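Local coordinates for protein methyltransferase (Pyrococcus horikoshii, PDB 1IXK) that probably transfers a methyl group from S-adenosyl-L-methionine to carbon 5 of cytidines in RNA, as an archaeal member of the RsmB/NOP family, at residues 120-125 with 188-193; 146-151 with 171-176. One frame throughout, in Å; residues are numbered along the deposited sequence.

Contact 1. Residues 120-125 with 188-193; sequences EIVADM and FDKILL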
ATOM      1  N   GLU A 120      11.798  16.719   5.077  1.00 13.07           N
ATOM      2  CA  GLU A 120      10.696  17.033   4.177  1.00 12.98           C
ATOM      3  C   GLU A 120       9.344  17.147   4.872  1.00 13.07           C
ATOM      4  O   GLU A 120       9.161  16.650   5.980  1.00 12.71           O
ATOM      5  CB  GLU A 120      10.618  15.994   3.055  1.00 15.50           C
ATOM      6  CG  GLU A 120      11.847  15.967   2.165  1.00 16.37           C
ATOM      7  CD  GLU A 120      11.620  15.185   0.888  1.00 19.75           C
ATOM      8  OE1 GLU A 120      11.165  14.026   0.972  1.00 18.03           O
ATOM      9  OE2 GLU A 120      11.901  15.730  -0.201  1.00 20.55           O
ATOM     10  N   ILE A 121       8.411  17.826   4.206  1.00 12.98           N
ATOM     11  CA  ILE A 121       7.051  18.014   4.704  1.00 14.52           C
ATOM     12  C   ILE A 121       6.219  16.966   3.978  1.00 13.59           C
ATOM     13  O   ILE A 121       6.002  17.056   2.768  1.00 12.86           O
ATOM     14  CB  ILE A 121       6.533  19.418   4.369  1.00 15.77           C
ATOM     15  CG1 ILE A 121       7.514  20.462   4.908  1.00 17.08           C
ATOM     16  CG2 ILE A 121       5.144  19.627   4.966  1.00 16.23           C
ATOM     17  CD1 ILE A 121       7.826  20.304   6.392  1.00 21.65           C
ATOM     18  N   VAL A 122       5.747  15.981   4.732  1.00 11.46           N
ATOM     19  CA  VAL A 122       5.013  14.852   4.171  1.00 11.57           C
ATOM     20  C   VAL A 122       3.623  14.657   4.760  1.00 10.23           C
ATOM     21  O   VAL A 122       3.368  15.046   5.893  1.00  8.00           O
ATOM     22  CB  VAL A 122       5.831  13.554   4.406  1.00 10.96           C
ATOM     23  CG1 VAL A 122       5.130  12.354   3.805  1.00 13.43           C
ATOM     24  CG2 VAL A 122       7.233  13.714   3.809  1.00 14.00           C
ATOM     25  N   ALA A 123       2.732  14.065   3.971  1.00 11.36           N
ATOM     26  CA  ALA A 123       1.381  13.773   4.429  1.00 12.23           C
ATOM     27  C   ALA A 123       0.994  12.336   4.098  1.00 11.73           C
ATOM     28  O   ALA A 123       1.305  11.831   3.021  1.00 11.49           O
ATOM     29  CB  ALA A 123       0.376  14.738   3.790  1.00 13.88           C
ATOM     30  N   ASP A 124       0.343  11.667   5.046  1.00 11.89           N
ATOM     31  CA  ASP A 124      -0.158  10.313   4.821  1.00 13.08           C
ATOM     32  C   ASP A 124      -1.665  10.543   4.752  1.00 14.02           C
ATOM     33  O   ASP A 124      -2.274  10.939   5.737  1.00 13.60           O
ATOM     34  CB  ASP A 124       0.170   9.390   5.996  1.00 14.62           C
ATOM     35  CG  ASP A 124      -0.202   7.943   5.716  1.00 16.38           C
ATOM     36  OD1 ASP A 124      -1.055   7.712   4.826  1.00 17.20           O
ATOM     37  OD2 ASP A 124       0.348   7.038   6.385  1.00 15.27           O
HETATM   38  N   MSE A 125      -2.263  10.328   3.586  1.00 14.63           N
HETATM   39  CA  MSE A 125      -3.692  10.561   3.431  1.00 17.21           C
HETATM   40  C   MSE A 125      -4.559   9.346   3.739  1.00 17.23           C
HETATM   41  O   MSE A 125      -5.740   9.321   3.398  1.00 18.71           O
HETATM   42  CB  MSE A 125      -3.985  11.072   2.016  1.00 15.87           C
HETATM   43  CG  MSE A 125      -3.553  12.525   1.781  1.00 17.42           C
HETATM   44 SE   MSE A 125      -3.951  13.066   0.109  1.00  8.00          SE
HETATM   45  CE  MSE A 125      -5.753  13.387   0.286  1.00 19.38           C
ATOM     46  N   PHE A 188       3.188  20.467   0.403  1.00 16.20           N
ATOM     47  CA  PHE A 188       3.915  19.235   0.692  1.00 14.77           C
ATOM     48  C   PHE A 188       4.976  18.810  -0.308  1.00 13.19           C
ATOM     49  O   PHE A 188       4.832  19.024  -1.506  1.00 14.28           O
ATOM     50  CB  PHE A 188       2.912  18.086   0.857  1.00 14.80           C
ATOM     51  CG  PHE A 188       2.035  18.223   2.065  1.00 13.42           C
ATOM     52  CD1 PHE A 188       2.429  17.691   3.291  1.00 13.95           C
ATOM     53  CD2 PHE A 188       0.830  18.911   1.989  1.00 15.65           C
ATOM     54  CE1 PHE A 188       1.636  17.849   4.425  1.00 13.92           C
ATOM     55  CE2 PHE A 188       0.028  19.075   3.120  1.00 14.71           C
ATOM     56  CZ  PHE A 188       0.434  18.539   4.341  1.00 16.41           C
ATOM     57  N   ASP A 189       6.036  18.190   0.207  1.00 11.79           N
ATOM     58  CA  ASP A 189       7.112  17.669  -0.631  1.00 10.76           C
ATOM     59  C   ASP A 189       6.704  16.285  -1.126  1.00 10.86           C
ATOM     60  O   ASP A 189       6.962  15.924  -2.274  1.00 10.99           O
ATOM     61  CB  ASP A 189       8.415  17.495   0.169  1.00 10.47           C
ATOM     62  CG  ASP A 189       9.026  18.810   0.600  1.00 13.39           C
ATOM     63  OD1 ASP A 189       9.246  19.676  -0.272  1.00 13.87           O
ATOM     64  OD2 ASP A 189       9.301  18.966   1.809  1.00 12.96           O
ATOM     65  N   LYS A 190       6.081  15.510  -0.239  1.00 10.54           N
ATOM     66  CA  LYS A 190       5.674  14.137  -0.548  1.00 10.86           C
ATOM     67  C   LYS A 190       4.299  13.806   0.023  1.00 11.30           C
ATOM     68  O   LYS A 190       3.946  14.260   1.115  1.00 10.15           O
ATOM     69  CB  LYS A 190       6.671  13.145   0.058  1.00 11.69           C
ATOM     70  CG  LYS A 190       8.117  13.294  -0.375  1.00 15.46           C
ATOM     71  CD  LYS A 190       8.327  12.802  -1.779  1.00 15.98           C
ATOM     72  CE  LYS A 190       9.739  12.263  -1.963  1.00 19.33           C
ATOM     73  NZ  LYS A 190      10.787  13.226  -1.555  1.00 20.63           N
ATOM     74  N   ILE A 191       3.536  13.004  -0.714  1.00  8.38           N
ATOM     75  CA  ILE A 191       2.213  12.585  -0.262  1.00  9.49           C
ATOM     76  C   ILE A 191       2.011  11.091  -0.469  1.00  8.45           C
ATOM     77  O   ILE A 191       2.301  10.558  -1.537  1.00  8.00           O
ATOM     78  CB  ILE A 191       1.095  13.340  -1.013  1.00 10.94           C
ATOM     79  CG1 ILE A 191       1.179  14.829  -0.674  1.00 12.97           C
ATOM     80  CG2 ILE A 191      -0.281  12.764  -0.635  1.00 11.80           C
ATOM     81  CD1 ILE A 191       0.106  15.665  -1.295  1.00 18.73           C
ATOM     82  N   LEU A 192       1.530  10.415   0.568  1.00  9.51           N
ATOM     83  CA  LEU A 192       1.260   8.988   0.483  1.00 10.37           C
ATOM     84  C   LEU A 192      -0.257   8.823   0.451  1.00 11.08           C
ATOM     85  O   LEU A 192      -0.941   9.182   1.408  1.00  9.52           O
ATOM     86  CB  LEU A 192       1.826   8.246   1.701  1.00  9.86           C
ATOM     87  CG  LEU A 192       1.781   6.712   1.616  1.00 12.42           C
ATOM     88  CD1 LEU A 192       2.742   6.240   0.520  1.00 13.91           C
ATOM     89  CD2 LEU A 192       2.177   6.094   2.958  1.00 13.79           C
ATOM     90  N   LEU A 193      -0.778   8.311  -0.660  1.00 11.05           N
ATOM     91  CA  LEU A 193      -2.212   8.083  -0.801  1.00 14.40           C
ATOM     92  C   LEU A 193      -2.409   6.585  -0.901  1.00 17.08           C
ATOM     93  O   LEU A 193      -2.486   6.016  -1.998  1.00 14.33           O
ATOM     94  CB  LEU A 193      -2.759   8.777  -2.051  1.00 13.53           C
ATOM     95  CG  LEU A 193      -4.233   8.539  -2.392  1.00 15.34           C
ATOM     96  CD1 LEU A 193      -5.119   8.729  -1.152  1.00 15.48           C
ATOM     97  CD2 LEU A 193      -4.633   9.502  -3.494  1.00 14.54           C
TER
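Ile121 to Asp124 pairs in parallel with Lys190 to Leu193, the two strand axes 4.8 Å apart and only 9° from parallel. Three backbone bonds make the regular ladder: Ala123 N to Lys190 O, Leu192 N to Ala123 O, and Met125 N to Leu192 O. At the start, where the chain turns a corner at Asp189, the register is disturbed. Ile121 O takes the N-H of Asp189 at 2.8 Å and a weak second bond from Lys190 N at 3.4 Å. Asp189 returns the grip through its side chain: OD2 accepts the N-H of Ile121 at 2.8 Å, on the anti side of the carboxylate and nearly straight at 173°. Its OD1 is paired with Lys237.

The Lys190 chain bends twice, at chi2 and at chi4, and its NZ meets Glu120 OE1 at 2.7 Å on the syn lone pair; the same oxygen accepts from Lys117 N. The carboxylates of Glu120 and Asp189 stack with their planes 12° apart, a like-charge approach that the two lysines probably ease.

The Phe188 ring reaches across to Ala123, whose CB sits over one face toward the rim, 3.4 Å from Phe188 CE1. Ile121 CG2 touches CD1 of the same ring. Further on, the selenium of Met125, a selenomethionine, packs on Ile191 CG2 at 3.8 Å. On the opposite face Asp124 and Leu192 run side by side; Asp124 OD2 is hydrogen-bonded to Thr133 OG1 and OD1 to Ala126 N. Here are two neighbouring central strands of a Rossmann-like class I methyltransferase sheet, and Asp124 leads into the glycine-rich loop predicted to bind S-adenosyl-L-methionine.

Contact 2. Residues 146-151 with 171-176; sequences IYAFDV and VILFHS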
ATOM      1  N   ILE A 146       5.372  14.780   9.360  1.00 10.63           N
ATOM      2  CA  ILE A 146       4.385  13.939   8.699  1.00 11.19           C
ATOM      3  C   ILE A 146       3.014  14.264   9.256  1.00 10.69           C
ATOM      4  O   ILE A 146       2.788  14.134  10.456  1.00 11.72           O
ATOM      5  CB  ILE A 146       4.617  12.442   8.956  1.00 11.16           C
ATOM      6  CG1 ILE A 146       5.958  12.001   8.361  1.00 13.74           C
ATOM      7  CG2 ILE A 146       3.458  11.639   8.362  1.00 10.18           C
ATOM      8  CD1 ILE A 146       6.421  10.648   8.875  1.00 13.64           C
ATOM      9  N   TYR A 147       2.108  14.702   8.389  1.00 11.18           N
ATOM     10  CA  TYR A 147       0.743  14.998   8.810  1.00 11.91           C
ATOM     11  C   TYR A 147      -0.117  13.784   8.461  1.00 12.71           C
ATOM     12  O   TYR A 147      -0.015  13.249   7.356  1.00 12.35           O
ATOM     13  CB  TYR A 147       0.196  16.229   8.072  1.00 15.35           C
ATOM     14  CG  TYR A 147       0.806  17.544   8.503  1.00 19.79           C
ATOM     15  CD1 TYR A 147       1.998  18.005   7.947  1.00 19.17           C
ATOM     16  CD2 TYR A 147       0.191  18.325   9.481  1.00 23.72           C
ATOM     17  CE1 TYR A 147       2.563  19.216   8.351  1.00 23.67           C
ATOM     18  CE2 TYR A 147       0.744  19.538   9.894  1.00 26.80           C
ATOM     19  CZ  TYR A 147       1.929  19.978   9.324  1.00 26.69           C
ATOM     20  OH  TYR A 147       2.462  21.187   9.715  1.00 27.66           O
ATOM     21  N   ALA A 148      -0.953  13.347   9.400  1.00 10.62           N
ATOM     22  CA  ALA A 148      -1.835  12.203   9.170  1.00 12.50           C
ATOM     23  C   ALA A 148      -3.221  12.542   9.712  1.00 12.38           C
ATOM     24  O   ALA A 148      -3.353  13.357  10.628  1.00 10.50           O
ATOM     25  CB  ALA A 148      -1.286  10.957   9.855  1.00 13.47           C
ATOM     26  N   PHE A 149      -4.245  11.912   9.140  1.00 14.01           N
ATOM     27  CA  PHE A 149      -5.634  12.167   9.520  1.00 15.68           C
ATOM     28  C   PHE A 149      -6.419  10.886   9.794  1.00 15.28           C
ATOM     29  O   PHE A 149      -6.305   9.907   9.055  1.00 18.22           O
ATOM     30  CB  PHE A 149      -6.354  12.931   8.396  1.00 16.79           C
ATOM     31  CG  PHE A 149      -5.628  14.161   7.918  1.00 17.94           C
ATOM     32  CD1 PHE A 149      -4.448  14.054   7.186  1.00 17.81           C
ATOM     33  CD2 PHE A 149      -6.139  15.428   8.182  1.00 17.79           C
ATOM     34  CE1 PHE A 149      -3.788  15.192   6.724  1.00 19.57           C
ATOM     35  CE2 PHE A 149      -5.485  16.574   7.723  1.00 20.06           C
ATOM     36  CZ  PHE A 149      -4.307  16.455   6.993  1.00 18.40           C
ATOM     37  N   ASP A 150      -7.223  10.900  10.852  1.00 15.16           N
ATOM     38  CA  ASP A 150      -8.061   9.756  11.205  1.00 15.60           C
ATOM     39  C   ASP A 150      -9.351  10.304  11.811  1.00 16.16           C
ATOM     40  O   ASP A 150      -9.306  11.073  12.768  1.00 14.48           O
ATOM     41  CB  ASP A 150      -7.362   8.863  12.232  1.00 19.24           C
ATOM     42  CG  ASP A 150      -7.993   7.473  12.331  1.00 22.10           C
ATOM     43  OD1 ASP A 150      -9.211   7.338  12.069  1.00 23.81           O
ATOM     44  OD2 ASP A 150      -7.268   6.517  12.678  1.00 23.04           O
ATOM     45  N   VAL A 151     -10.496   9.922  11.252  1.00 17.77           N
ATOM     46  CA  VAL A 151     -11.782  10.393  11.765  1.00 17.69           C
ATOM     47  C   VAL A 151     -12.197   9.634  13.026  1.00 20.13           C
ATOM     48  O   VAL A 151     -13.123  10.042  13.729  1.00 20.96           O
ATOM     49  CB  VAL A 151     -12.897  10.239  10.708  1.00 19.61           C
ATOM     50  CG1 VAL A 151     -12.541  11.043   9.455  1.00 18.60           C
ATOM     51  CG2 VAL A 151     -13.090   8.765  10.361  1.00 20.11           C
ATOM     52  N   VAL A 171       5.530  12.867  13.754  1.00 13.33           N
ATOM     53  CA  VAL A 171       4.185  12.736  13.192  1.00 14.15           C
ATOM     54  C   VAL A 171       3.188  13.616  13.931  1.00 15.78           C
ATOM     55  O   VAL A 171       3.250  13.751  15.155  1.00 15.05           O
ATOM     56  CB  VAL A 171       3.680  11.272  13.255  1.00 14.20           C
ATOM     57  CG1 VAL A 171       2.260  11.174  12.680  1.00 15.59           C
ATOM     58  CG2 VAL A 171       4.617  10.357  12.480  1.00 14.50           C
ATOM     59  N   ILE A 172       2.286  14.234  13.176  1.00 15.38           N
ATOM     60  CA  ILE A 172       1.235  15.071  13.744  1.00 15.86           C
ATOM     61  C   ILE A 172      -0.077  14.415  13.319  1.00 14.79           C
ATOM     62  O   ILE A 172      -0.319  14.223  12.125  1.00 14.55           O
ATOM     63  CB  ILE A 172       1.281  16.515  13.193  1.00 18.82           C
ATOM     64  CG1 ILE A 172       2.598  17.189  13.597  1.00 21.32           C
ATOM     65  CG2 ILE A 172       0.099  17.317  13.743  1.00 21.43           C
ATOM     66  CD1 ILE A 172       2.724  18.630  13.131  1.00 23.04           C
ATOM     67  N   LEU A 173      -0.911  14.058  14.291  1.00 13.05           N
ATOM     68  CA  LEU A 173      -2.181  13.401  14.006  1.00 14.08           C
ATOM     69  C   LEU A 173      -3.370  14.322  14.185  1.00 13.63           C
ATOM     70  O   LEU A 173      -3.547  14.910  15.247  1.00 15.31           O
ATOM     71  CB  LEU A 173      -2.364  12.185  14.918  1.00 16.17           C
ATOM     72  CG  LEU A 173      -1.360  11.040  14.807  1.00 20.29           C
ATOM     73  CD1 LEU A 173      -1.596  10.048  15.949  1.00 21.43           C
ATOM     74  CD2 LEU A 173      -1.498  10.365  13.462  1.00 17.34           C
ATOM     75  N   PHE A 174      -4.194  14.435  13.148  1.00 12.35           N
ATOM     76  CA  PHE A 174      -5.382  15.276  13.214  1.00 13.40           C
ATOM     77  C   PHE A 174      -6.645  14.428  13.215  1.00 11.37           C
ATOM     78  O   PHE A 174      -6.730  13.422  12.512  1.00  9.54           O
ATOM     79  CB  PHE A 174      -5.433  16.235  12.023  1.00 15.65           C
ATOM     80  CG  PHE A 174      -4.338  17.257  12.016  1.00 17.83           C
ATOM     81  CD1 PHE A 174      -3.900  17.839  13.202  1.00 16.12           C
ATOM     82  CD2 PHE A 174      -3.771  17.672  10.815  1.00 23.06           C
ATOM     83  CE1 PHE A 174      -2.917  18.820  13.195  1.00 18.32           C
ATOM     84  CE2 PHE A 174      -2.785  18.653  10.797  1.00 24.91           C
ATOM     85  CZ  PHE A 174      -2.358  19.229  11.991  1.00 23.44           C
ATOM     86  N   HIS A 175      -7.631  14.844  14.002  1.00 11.97           N
ATOM     87  CA  HIS A 175      -8.895  14.126  14.076  1.00 14.63           C
ATOM     88  C   HIS A 175      -9.800  14.733  13.016  1.00 15.94           C
ATOM     89  O   HIS A 175     -10.642  15.581  13.314  1.00 16.01           O
ATOM     90  CB  HIS A 175      -9.539  14.303  15.452  1.00 16.65           C
ATOM     91  CG  HIS A 175     -10.799  13.516  15.625  1.00 18.25           C
ATOM     92  ND1 HIS A 175     -11.788  13.880  16.512  1.00 19.65           N
ATOM     93  CD2 HIS A 175     -11.225  12.379  15.028  1.00 19.20           C
ATOM     94  CE1 HIS A 175     -12.774  13.001  16.452  1.00 20.09           C
ATOM     95  NE2 HIS A 175     -12.457  12.080  15.559  1.00 20.03           N
ATOM     96  N   SER A 176      -9.608  14.298  11.777  1.00 14.53           N
ATOM     97  CA  SER A 176     -10.372  14.802  10.647  1.00 14.51           C
ATOM     98  C   SER A 176     -10.086  13.893   9.455  1.00 15.67           C
ATOM     99  O   SER A 176      -9.253  12.992   9.546  1.00 15.17           O
ATOM    100  CB  SER A 176      -9.927  16.239  10.334  1.00 17.03           C
ATOM    101  OG  SER A 176     -10.524  16.747   9.151  1.00 17.51           O
TER
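Phe174 turns a ring edge toward the face of Phe149 in an offset edge-to-face pair, planes at 65° and centroids 5.7 Å apart, with Phe174 CD2 3.7 Å from Phe149 CE2. Through CE2 and CZ the Phe174 ring meets Tyr147 rim to rim, CE2 lying 3.3 Å from Tyr147 CD2, neither ring over the other. Ile172 CD1 comes obliquely to Tyr147 CE2, the two side chains lying side by side and pointing the same way. The His175 ring is edge-on to segment 146-151: CD2 faces Asp150 O, and NE2 donates to Val151 O at 2.8 Å. That acceptor lies close to the imidazole plane, whereas the donor stands above the carbonyl plane, and the bond is bent to 135°.

Beneath the aromatics the strands run parallel, axes 24° apart. Ile172 N bonds to Ile146 O, Ala148 N to Ile172 O, Phe174 N to Ala148 O, and Asp150 N to Phe174 O. On the other face Ala148 CB touches Leu173 CD2 at 3.7 Å. Asp150 turns away from this partner strand, its OD1 held by Asp152 N and Arg155. This is the beta-alpha-beta unit through helix 153-166, with Asp150, predicted to bind S-adenosyl-L-methionine, just past the first strand's C-terminal end.

In the fold
Contacts 1 and 2 are successive parallel pairings in one sheet: strand 145-149 hydrogen-bonds to strand 121-124, giving the order 171-174, 145-149, 121-124, 188-194. Contact 1 is the buried one, with strand 240-246 continuing the sheet beyond 188-193; contact 2, with centres 12 Å away, is only partly buried. Apolar packing round a single phenylalanine and a charged cluster at the strand starts mark contact 1, whereas contact 2 relies on an aromatic cluster and a histidine bond past the strand ends. The aromatic face is shared, since Phe188 CE1 packs on Tyr147 CD1. Asp124 and Asp150, near adjoining strand ends, flank the predicted cofactor loop.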